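PDB 3TR0: guanylate kinase from Coxiella burnetii, which catalyses the ATP-dependent phosphorylation of GMP to GDP, probably serving to recycle GMP and, indirectly, cGMP. Local coordinates for residues Ser39-Pro44 and Arg81-Glu86; Ser22-Leu27 and Phe173-Val177; Asn5-Leu9 and Asp192-Lys197. All coordinates share one frame; numbering follows the deposited sequence.

Each contact joins segments far apart in the chain, and the three are nested: the loop closed by interaction 3 contains interaction 2, which in turn contains interaction 1. Interaction 1 lies in the mixed sheet of the GMP-binding region, whereas interaction 2 joins helices 20-30 and 173-187 of the P-loop kinase core; their centres are about 23 Å apart, on opposite sides of the chain's centre. Interaction 3 sits at the surface, its centre about 24 Å from that of interaction 2, where the lead-in to strand 9-13 meets helix 191-197, the helix after 173-187. No two touch, so nucleotide binding, core helix packing and the meeting of the N-terminal lead-in with a near-C-terminal helix use separate surfaces.

Interaction 1 of 3, residues Ser39-Pro44 and Arg81-Glu86; sequences SHTTRP and RHYGTE. With 5GP (guanosine-5'-monophosphate), chain D.
Strand 40-41 and strand 81-86 run antiparallel, His40 and Gly84 forming a hydrogen-bonded pair in which His40 N reaches Gly84 O at 3.0 Å and Gly84 N returns to His40 O, while Thr41 and Tyr83 form the adjoining non-hydrogen-bonded pair. This is part of the mixed sheet of the GMP-binding region of guanylate kinase, and GMP lies against its Thr41-Tyr83 face. Beyond the pair, His82 O is gripped twice, by Thr42 N and by the hydroxyl of Thr41, whose OG1 comes in 31° out of the carbonyl plane. Threonine suits this place because the same OG1 also accepts from Arg43 N in an ST turn, which bends the chain out of the strand. Thr42 accepts in return: its OG1, between backbone N and carbonyl carbon (chi1 61°), takes the N-H of His82, 2.8 Å from His82 N. The ring of Tyr83 has Thr41 OG1 over one face and GMP O4' over the centre of the opposite face, 3.7 Å above the plane, while its OH donates to GMP O2P at 2.6 Å. Arg43, bent at chi2 and chi3, crosses the tyrosine with its guanidinium 64° from the ring and meets the phosphate edge-on: NE binds O2P and NH2 binds O1P. Its third nitrogen, NH1, is held by Pro44 O and the carboxylate of Asp49, so the plane is fixed from both ends. Pro44 CD in turn rests over one face of the Arg81 guanidinium. Small, hydroxylic Ser39 meets the edge of the base: its OG donates to GMP O6 at 2.6 Å, and a water donating to OG lies 2.6 Å from Thr85 OG1, itself bonded to Glu74 OE1, whose OE2 binds GMP.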
loop_
_atom_site.group_PDB
_atom_site.type_symbol
_atom_site.label_atom_id
_atom_site.label_comp_id
_atom_site.label_asym_id
_atom_site.label_seq_id
_atom_site.Cartn_x
_atom_site.Cartn_y
_atom_site.Cartn_z
ATOM N N SER A 39 -0.876 -13.350 -22.035
ATOM C CA SER A 39 -0.723 -12.500 -23.211
ATOM C C SER A 39 -0.691 -13.276 -24.520
ATOM O O SER A 39 -0.393 -14.470 -24.545
ATOM C CB SER A 39 0.566 -11.675 -23.103
ATOM O OG SER A 39 0.525 -10.818 -21.968
ATOM N N HIS A 40 -0.999 -12.574 -25.605
ATOM C CA HIS A 40 -0.742 -13.071 -26.949
ATOM C C HIS A 40 0.623 -12.553 -27.385
ATOM O O HIS A 40 1.010 -11.437 -27.034
ATOM C CB HIS A 40 -1.824 -12.585 -27.916
ATOM C CG HIS A 40 -3.137 -13.290 -27.769
ATOM N ND1 HIS A 40 -4.038 -12.990 -26.768
ATOM C CD2 HIS A 40 -3.713 -14.268 -28.508
ATOM C CE1 HIS A 40 -5.104 -13.760 -26.891
ATOM N NE2 HIS A 40 -4.933 -14.545 -27.942
ATOM N N THR A 41 1.358 -13.363 -28.140
ATOM C CA THR A 41 2.674 -12.966 -28.623
ATOM C C THR A 41 3.017 -13.632 -29.953
ATOM O O THR A 41 2.575 -14.743 -30.235
ATOM C CB THR A 41 3.778 -13.307 -27.604
ATOM O OG1 THR A 41 5.027 -12.764 -28.049
ATOM C CG2 THR A 41 3.915 -14.810 -27.448
ATOM N N THR A 42 3.805 -12.937 -30.767
ATOM C CA THR A 42 4.304 -13.495 -32.014
ATOM C C THR A 42 5.689 -14.078 -31.785
ATOM O O THR A 42 6.267 -14.700 -32.675
ATOM C CB THR A 42 4.391 -12.434 -33.120
ATOM O OG1 THR A 42 5.294 -11.399 -32.715
ATOM C CG2 THR A 42 3.024 -11.831 -33.395
ATOM N N ARG A 43 6.223 -13.863 -30.587
ATOM C CA ARG A 43 7.518 -14.419 -30.225
ATOM C C ARG A 43 7.453 -15.934 -30.385
ATOM O O ARG A 43 6.534 -16.577 -29.884
ATOM C CB ARG A 43 7.884 -14.027 -28.788
ATOM C CG ARG A 43 9.342 -14.279 -28.424
ATOM C CD ARG A 43 9.507 -15.608 -27.716
ATOM N NE ARG A 43 9.127 -15.519 -26.313
ATOM C CZ ARG A 43 8.722 -16.550 -25.582
ATOM N NH1 ARG A 43 8.626 -17.754 -26.129
ATOM N NH2 ARG A 43 8.407 -16.376 -24.306
ATOM N N PRO A 44 8.423 -16.515 -31.103
ATOM C CA PRO A 44 8.340 -17.951 -31.384
ATOM C C PRO A 44 8.211 -18.786 -30.112
ATOM O O PRO A 44 8.883 -18.514 -29.116
ATOM C CB PRO A 44 9.665 -18.249 -32.099
ATOM C CG PRO A 44 10.573 -17.123 -31.719
ATOM C CD PRO A 44 9.687 -15.926 -31.574
ATOM N N ARG A 81 9.366 -8.388 -31.810
ATOM C CA ARG A 81 8.225 -9.287 -31.675
ATOM C C ARG A 81 7.052 -8.536 -31.057
ATOM O O ARG A 81 7.225 -7.457 -30.487
ATOM C CB ARG A 81 8.584 -10.507 -30.824
ATOM C CG ARG A 81 9.721 -11.351 -31.384
ATOM C CD ARG A 81 9.335 -12.024 -32.691
ATOM N NE ARG A 81 10.421 -12.860 -33.199
ATOM C CZ ARG A 81 10.350 -13.594 -34.304
ATOM N NH1 ARG A 81 9.241 -13.602 -35.030
ATOM N NH2 ARG A 81 11.392 -14.322 -34.682
ATOM N N HIS A 82 5.861 -9.108 -31.171
ATOM C CA HIS A 82 4.655 -8.439 -30.712
ATOM C C HIS A 82 4.056 -9.143 -29.510
ATOM O O HIS A 82 4.021 -10.372 -29.453
ATOM C CB HIS A 82 3.630 -8.343 -31.843
ATOM C CG HIS A 82 4.084 -7.499 -32.991
ATOM N ND1 HIS A 82 4.169 -6.126 -32.916
ATOM C CD2 HIS A 82 4.485 -7.834 -34.241
ATOM C CE1 HIS A 82 4.601 -5.650 -34.071
ATOM N NE2 HIS A 82 4.801 -6.666 -34.892
ATOM N N TYR A 83 3.604 -8.343 -28.548
ATOM C CA TYR A 83 2.948 -8.834 -27.345
ATOM C C TYR A 83 1.735 -7.955 -27.040
ATOM O O TYR A 83 1.779 -6.737 -27.221
ATOM C CB TYR A 83 3.898 -8.752 -26.148
ATOM C CG TYR A 83 5.217 -9.474 -26.309
ATOM C CD1 TYR A 83 5.465 -10.660 -25.631
ATOM C CD2 TYR A 83 6.225 -8.955 -27.110
ATOM C CE1 TYR A 83 6.671 -11.317 -25.758
ATOM C CE2 TYR A 83 7.434 -9.606 -27.248
ATOM C CZ TYR A 83 7.652 -10.786 -26.568
ATOM O OH TYR A 83 8.855 -11.440 -26.696
ATOM N N GLY A 84 0.660 -8.560 -26.551
ATOM C CA GLY A 84 -0.519 -7.788 -26.209
ATOM C C GLY A 84 -1.409 -8.432 -25.168
ATOM O O GLY A 84 -1.375 -9.646 -24.970
ATOM N N THR A 85 -2.208 -7.603 -24.504
ATOM C CA THR A 85 -3.161 -8.067 -23.507
ATOM C C THR A 85 -4.563 -8.073 -24.100
ATOM O O THR A 85 -5.117 -7.019 -24.407
ATOM C CB THR A 85 -3.165 -7.150 -22.263
ATOM O OG1 THR A 85 -1.876 -7.183 -21.639
ATOM C CG2 THR A 85 -4.214 -7.606 -21.263
ATOM N N GLU A 86 -5.132 -9.261 -24.264
ATOM C CA GLU A 86 -6.487 -9.380 -24.793
ATOM C C GLU A 86 -7.454 -8.682 -23.839
ATOM O O GLU A 86 -7.474 -8.957 -22.634
ATOM C CB GLU A 86 -6.855 -10.849 -25.006
ATOM C CG GLU A 86 -8.061 -11.080 -25.916
ATOM C CD GLU A 86 -9.368 -11.028 -25.163
ATOM O OE1 GLU A 86 -9.431 -11.593 -24.052
ATOM O OE2 GLU A 86 -10.333 -10.421 -25.674
HETATM P P 5GP D . 9.501 -12.957 -23.238
HETATM O O1P 5GP D . 8.636 -14.047 -22.655
HETATM O O2P 5GP D . 9.680 -12.914 -24.733
HETATM O O3P 5GP D . 10.847 -12.996 -22.553
HETATM O "O5'" 5GP D . 8.982 -11.544 -22.724
HETATM C "C5'" 5GP D . 9.449 -10.338 -23.306
HETATM C "C4'" 5GP D . 8.913 -9.137 -22.574
HETATM O "O4'" 5GP D . 7.711 -8.675 -23.222
HETATM C "C3'" 5GP D . 8.476 -9.383 -21.140
HETATM O "O3'" 5GP D . 9.558 -9.385 -20.225
HETATM C "C2'" 5GP D . 7.470 -8.265 -20.887
HETATM O "O2'" 5GP D . 8.139 -7.079 -20.485
HETATM C "C1'" 5GP D . 6.884 -8.032 -22.284
HETATM N N9 5GP D . 5.516 -8.562 -22.419
HETATM C C8 5GP D . 5.072 -9.820 -22.291
HETATM N N7 5GP D . 3.736 -9.830 -22.528
HETATM C C5 5GP D . 3.359 -8.559 -22.806
HETATM C C6 5GP D . 2.154 -7.940 -23.122
HETATM O O6 5GP D . 1.087 -8.597 -23.195
HETATM N N1 5GP D . 2.141 -6.621 -23.350
HETATM C C2 5GP D . 3.259 -5.884 -23.276
HETATM N N2 5GP D . 3.232 -4.550 -23.507
HETATM N N3 5GP D . 4.437 -6.456 -22.970
HETATM C C4 5GP D . 4.496 -7.783 -22.741
HETATM O O HOH W 1 -1.428 -9.549 -20.632
HETATM O O HOH W 2 -3.906 -11.789 -24.194
#

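Interaction 2 of 3, residues Ser22-Leu27 and Phe173-Val177; sequences SLVRAL and FDQAV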
loop_
_atom_site.group_PDB
_atom_site.type_symbol
_atom_site.label_atom_id
_atom_site.label_comp_id
_atom_site.label_asym_id
_atom_site.label_seq_id
_atom_site.Cartn_x
_atom_site.Cartn_y
_atom_site.Cartn_z
ATOM N N SER A 22 8.447 -15.941 -12.319
ATOM C CA SER A 22 8.379 -16.831 -11.161
ATOM C C SER A 22 7.736 -16.159 -9.949
ATOM O O SER A 22 6.954 -16.781 -9.231
ATOM C CB SER A 22 9.769 -17.356 -10.803
ATOM O OG SER A 22 10.262 -18.193 -11.837
ATOM N N LEU A 23 8.077 -14.895 -9.718
ATOM C CA LEU A 23 7.494 -14.137 -8.611
ATOM C C LEU A 23 5.982 -14.042 -8.753
ATOM O O LEU A 23 5.241 -14.285 -7.801
ATOM C CB LEU A 23 8.075 -12.726 -8.551
ATOM C CG LEU A 23 9.516 -12.551 -8.073
ATOM C CD1 LEU A 23 9.929 -11.095 -8.214
ATOM C CD2 LEU A 23 9.653 -13.014 -6.636
ATOM N N VAL A 24 5.538 -13.665 -9.946
ATOM C CA VAL A 24 4.118 -13.488 -10.214
ATOM C C VAL A 24 3.340 -14.791 -10.036
ATOM O O VAL A 24 2.222 -14.789 -9.525
ATOM C CB VAL A 24 3.880 -12.908 -11.621
ATOM C CG1 VAL A 24 2.402 -12.898 -11.947
ATOM C CG2 VAL A 24 4.446 -11.497 -11.709
ATOM N N ARG A 25 3.941 -15.904 -10.434
ATOM C CA ARG A 25 3.287 -17.204 -10.276
ATOM C C ARG A 25 3.127 -17.609 -8.811
ATOM O O ARG A 25 2.117 -18.208 -8.433
ATOM C CB ARG A 25 4.018 -18.284 -11.073
ATOM C CG ARG A 25 3.809 -18.146 -12.569
ATOM C CD ARG A 25 4.581 -19.186 -13.361
ATOM N NE ARG A 25 4.291 -19.082 -14.789
ATOM C CZ ARG A 25 5.000 -19.672 -15.745
ATOM N NH1 ARG A 25 6.058 -20.409 -15.432
ATOM N NH2 ARG A 25 4.656 -19.520 -17.017
ATOM N N ALA A 26 4.114 -17.273 -7.987
ATOM C CA ALA A 26 4.022 -17.529 -6.555
ATOM C C ALA A 26 3.007 -16.594 -5.905
ATOM O O ALA A 26 2.288 -16.985 -4.986
ATOM C CB ALA A 26 5.380 -17.373 -5.898
ATOM N N LEU A 27 2.959 -15.354 -6.381
ATOM C CA LEU A 27 2.012 -14.370 -5.870
ATOM C C LEU A 27 0.571 -14.860 -5.979
ATOM O O LEU A 27 -0.207 -14.752 -5.028
ATOM C CB LEU A 27 2.161 -13.049 -6.624
ATOM C CG LEU A 27 1.202 -11.925 -6.227
ATOM C CD1 LEU A 27 1.364 -11.569 -4.761
ATOM C CD2 LEU A 27 1.429 -10.707 -7.097
ATOM N N PHE A 173 13.754 -14.526 -2.953
ATOM C CA PHE A 173 12.454 -14.856 -3.530
ATOM C C PHE A 173 11.288 -14.692 -2.555
ATOM O O PHE A 173 10.295 -14.031 -2.867
ATOM C CB PHE A 173 12.461 -16.280 -4.083
ATOM C CG PHE A 173 11.253 -16.616 -4.906
ATOM C CD1 PHE A 173 11.178 -16.235 -6.234
ATOM C CD2 PHE A 173 10.197 -17.324 -4.356
ATOM C CE1 PHE A 173 10.074 -16.548 -7.000
ATOM C CE2 PHE A 173 9.088 -17.643 -5.116
ATOM C CZ PHE A 173 9.026 -17.254 -6.440
ATOM N N ASP A 174 11.398 -15.311 -1.387
ATOM C CA ASP A 174 10.326 -15.240 -0.398
ATOM C C ASP A 174 10.022 -13.805 0.019
ATOM O O ASP A 174 8.861 -13.421 0.153
ATOM C CB ASP A 174 10.672 -16.073 0.834
ATOM C CG ASP A 174 10.480 -17.557 0.608
ATOM O OD1 ASP A 174 9.321 -18.021 0.647
ATOM O OD2 ASP A 174 11.488 -18.263 0.404
ATOM N N GLN A 175 11.067 -13.014 0.230
ATOM C CA GLN A 175 10.879 -11.635 0.672
ATOM C C GLN A 175 10.231 -10.787 -0.419
ATOM O O GLN A 175 9.359 -9.961 -0.140
ATOM C CB GLN A 175 12.216 -11.036 1.114
ATOM C CG GLN A 175 12.816 -11.765 2.304
ATOM C CD GLN A 175 14.312 -11.574 2.412
ATOM O OE1 GLN A 175 14.870 -10.632 1.850
ATOM N NE2 GLN A 175 14.974 -12.475 3.130
ATOM N N ALA A 176 10.653 -11.005 -1.661
ATOM C CA ALA A 176 10.088 -10.283 -2.795
ATOM C C ALA A 176 8.610 -10.619 -2.978
ATOM O O ALA A 176 7.787 -9.734 -3.208
ATOM C CB ALA A 176 10.866 -10.597 -4.064
ATOM N N VAL A 177 8.272 -11.903 -2.882
ATOM C CA VAL A 177 6.872 -12.315 -2.937
ATOM C C VAL A 177 6.089 -11.640 -1.815
ATOM O O VAL A 177 5.020 -11.077 -2.047
ATOM C CB VAL A 177 6.715 -13.841 -2.825
ATOM C CG1 VAL A 177 5.240 -14.223 -2.751
ATOM C CG2 VAL A 177 7.391 -14.532 -4.006
#
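The flat group here is the ring of Phe173, which has Val177 CG2, from one turn further along its own helix, 3.7 Å above one face and toward the rim, while the backbone carbonyl of Ser22 meets its edge. Ser22 O lies near the ring plane, 3.5 Å from Phe173 CZ, so the electropositive ring edge faces a carbonyl oxygen that already accepts the helical bond from Ala26 N. This is helix-helix packing in the P-loop kinase fold: helix 20-30, which follows the ATP-binding loop, crosses the start of helix 173-187 at -62°, with the short axes 9.9 Å apart. The aromatic ring reaches across because CG stands anti to the backbone N of Phe173 (chi1 -170°), turning the side chain toward the other helix. The leucine and phenylalanine side chains of Leu23 and Phe173 run antiparallel past one another, and the leucine touches with a single branch: CD2 lies 3.6 Å from Phe173 CE1, 3.7 Å from Ala176 CB and 3.8 Å from Val177 CG2. A branched, flexible leucine can thus fill the angle between three partners, whereas alanine at 176 keeps the facing helix slim at that point. Ala26 plays a similar part on helix 20-30, its short methyl letting the ring approach to 3.7 Å at Phe173 CZ. The contact is wholly apolar between side chains, with no hydrogen bond across it. Further along, Leu27 continues the interface onto Leu180, Ile181 and Ile184, while Val24 faces the other way, onto Leu101 and Glu103, so helix 20-30 packs on strand 99-103 as well as on helix 173-187. Beta-branched Val177 serves both helices with one methyl, its CG2 lying 4.0 Å from Ala26 CB as well as over the phenylalanine ring.

Interaction 3 of 3, residues Asn5-Leu9 and Asp192-Lys197; sequences NKANL and DVQEKK
The lead-in to strand 9-13, the central strand of the parallel sheet in this P-loop kinase fold, meets helix 191-197 through Lys6, whose long side chain runs alongside the helix, back toward its N-terminal end. Its CG stands anti to the backbone N (chi1 -170°), and the extended chain carries CD to 3.3 Å from Asp192 O before bending at its last torsion. The lysine and aspartate side chains cross at about a right angle, with Lys6 NZ 4.0 Å from Asp192 OD2, a long salt bridge that probably adds mainly a diffuse attraction. The poorly ordered Asn5, the first residue modelled, places its amide beside the last turn of the helix, a less certain position. Facing away from segment 5-9, Gln194 bonds through NE2 to Leu167 O of the second subunit, so helix 191-197 also serves the dimer. Nearer the Lys6 backbone, the contact is aliphatic: Lys6 CB lies 4.1 Å from Lys196 CG, and the compact, buried Val193 turns its CG2 to the lysine carbonyl, 3.9 Å from Lys6 O.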
loop_
_atom_site.group_PDB
_atom_site.type_symbol
_atom_site.label_atom_id
_atom_site.label_comp_id
_atom_site.label_asym_id
_atom_site.label_seq_id
_atom_site.Cartn_x
_atom_site.Cartn_y
_atom_site.Cartn_z
ATOM N N ASN A 5 -14.733 -6.270 -4.389
ATOM C CA ASN A 5 -15.650 -5.956 -5.479
ATOM C C ASN A 5 -15.386 -4.594 -6.122
ATOM O O ASN A 5 -16.264 -4.015 -6.759
ATOM C CB ASN A 5 -17.107 -6.072 -5.021
ATOM C CG ASN A 5 -17.336 -5.473 -3.649
ATOM O OD1 ASN A 5 -16.616 -4.570 -3.225
ATOM N ND2 ASN A 5 -18.341 -5.979 -2.943
ATOM N N LYS A 6 -14.173 -4.081 -5.933
ATOM C CA LYS A 6 -13.681 -2.980 -6.748
ATOM C C LYS A 6 -12.307 -3.381 -7.258
ATOM O O LYS A 6 -11.279 -2.890 -6.786
ATOM C CB LYS A 6 -13.608 -1.669 -5.969
ATOM C CG LYS A 6 -13.320 -0.468 -6.861
ATOM C CD LYS A 6 -13.621 0.844 -6.162
ATOM C CE LYS A 6 -13.316 2.036 -7.059
ATOM N NZ LYS A 6 -11.864 2.156 -7.350
ATOM N N ALA A 7 -12.309 -4.296 -8.219
ATOM C CA ALA A 7 -11.088 -4.922 -8.702
ATOM C C ALA A 7 -10.199 -3.926 -9.426
ATOM O O ALA A 7 -10.676 -2.945 -9.989
ATOM C CB ALA A 7 -11.433 -6.095 -9.616
ATOM N N ASN A 8 -8.900 -4.195 -9.418
ATOM C CA ASN A 8 -7.936 -3.277 -9.995
ATOM C C ASN A 8 -6.968 -4.037 -10.889
ATOM O O ASN A 8 -6.919 -5.270 -10.861
ATOM C CB ASN A 8 -7.173 -2.561 -8.873
ATOM C CG ASN A 8 -6.573 -1.237 -9.316
ATOM O OD1 ASN A 8 -6.574 -0.900 -10.496
ATOM N ND2 ASN A 8 -6.059 -0.477 -8.359
ATOM N N LEU A 9 -6.212 -3.296 -11.689
ATOM C CA LEU A 9 -5.129 -3.869 -12.473
ATOM C C LEU A 9 -3.801 -3.629 -11.761
ATOM O O LEU A 9 -3.538 -2.534 -11.282
ATOM C CB LEU A 9 -5.086 -3.232 -13.860
ATOM C CG LEU A 9 -6.371 -3.317 -14.689
ATOM C CD1 LEU A 9 -6.175 -2.618 -16.025
ATOM C CD2 LEU A 9 -6.776 -4.768 -14.894
ATOM N N ASP A 192 -11.508 3.675 -1.343
ATOM C CA ASP A 192 -12.334 3.473 -2.529
ATOM C C ASP A 192 -12.771 2.016 -2.687
ATOM O O ASP A 192 -13.925 1.740 -3.022
ATOM C CB ASP A 192 -11.660 4.004 -3.806
ATOM C CG ASP A 192 -10.228 3.514 -3.984
ATOM O OD1 ASP A 192 -9.819 2.534 -3.331
ATOM O OD2 ASP A 192 -9.505 4.123 -4.800
ATOM N N VAL A 193 -11.850 1.091 -2.439
ATOM C CA VAL A 193 -12.160 -0.332 -2.501
ATOM C C VAL A 193 -13.077 -0.742 -1.349
ATOM O O VAL A 193 -14.003 -1.532 -1.531
ATOM C CB VAL A 193 -10.892 -1.196 -2.445
ATOM C CG1 VAL A 193 -11.265 -2.666 -2.309
ATOM C CG2 VAL A 193 -10.028 -0.965 -3.689
ATOM N N GLN A 194 -12.810 -0.204 -0.164
ATOM C CA GLN A 194 -13.563 -0.582 1.033
ATOM C C GLN A 194 -14.993 -0.048 1.073
ATOM O O GLN A 194 -15.863 -0.651 1.705
ATOM C CB GLN A 194 -12.801 -0.170 2.296
ATOM C CG GLN A 194 -11.521 -0.961 2.532
ATOM C CD GLN A 194 -11.789 -2.379 2.992
ATOM O OE1 GLN A 194 -12.499 -3.134 2.335
ATOM N NE2 GLN A 194 -11.224 -2.746 4.133
ATOM N N GLU A 195 -15.230 1.088 0.423
ATOM C CA GLU A 195 -16.584 1.621 0.319
ATOM C C GLU A 195 -17.499 0.552 -0.264
ATOM O O GLU A 195 -18.671 0.455 0.096
ATOM C CB GLU A 195 -16.616 2.875 -0.563
ATOM C CG GLU A 195 -16.013 4.130 0.067
ATOM C CD GLU A 195 -17.049 5.014 0.742
ATOM O OE1 GLU A 195 -18.002 4.476 1.340
ATOM O OE2 GLU A 195 -16.911 6.255 0.672
ATOM N N LYS A 196 -16.948 -0.260 -1.163
ATOM C CA LYS A 196 -17.716 -1.306 -1.824
ATOM C C LYS A 196 -17.771 -2.574 -0.975
ATOM O O LYS A 196 -18.848 -3.081 -0.678
ATOM C CB LYS A 196 -17.117 -1.618 -3.200
ATOM C CG LYS A 196 -17.125 -0.445 -4.164
ATOM C CD LYS A 196 -18.495 -0.256 -4.795
ATOM C CE LYS A 196 -18.541 0.995 -5.656
ATOM N NZ LYS A 196 -18.415 2.236 -4.840
ATOM N N LYS A 197 -16.608 -3.087 -0.585
ATOM C CA LYS A 197 -16.543 -4.329 0.183
ATOM C C LYS A 197 -17.207 -4.242 1.559
ATOM O O LYS A 197 -17.745 -5.233 2.055
ATOM C CB LYS A 197 -15.098 -4.811 0.335
ATOM C CG LYS A 197 -14.981 -6.094 1.147
ATOM C CD LYS A 197 -13.558 -6.617 1.194
ATOM C CE LYS A 197 -13.474 -7.890 2.027
ATOM N NZ LYS A 197 -12.081 -8.410 2.132
#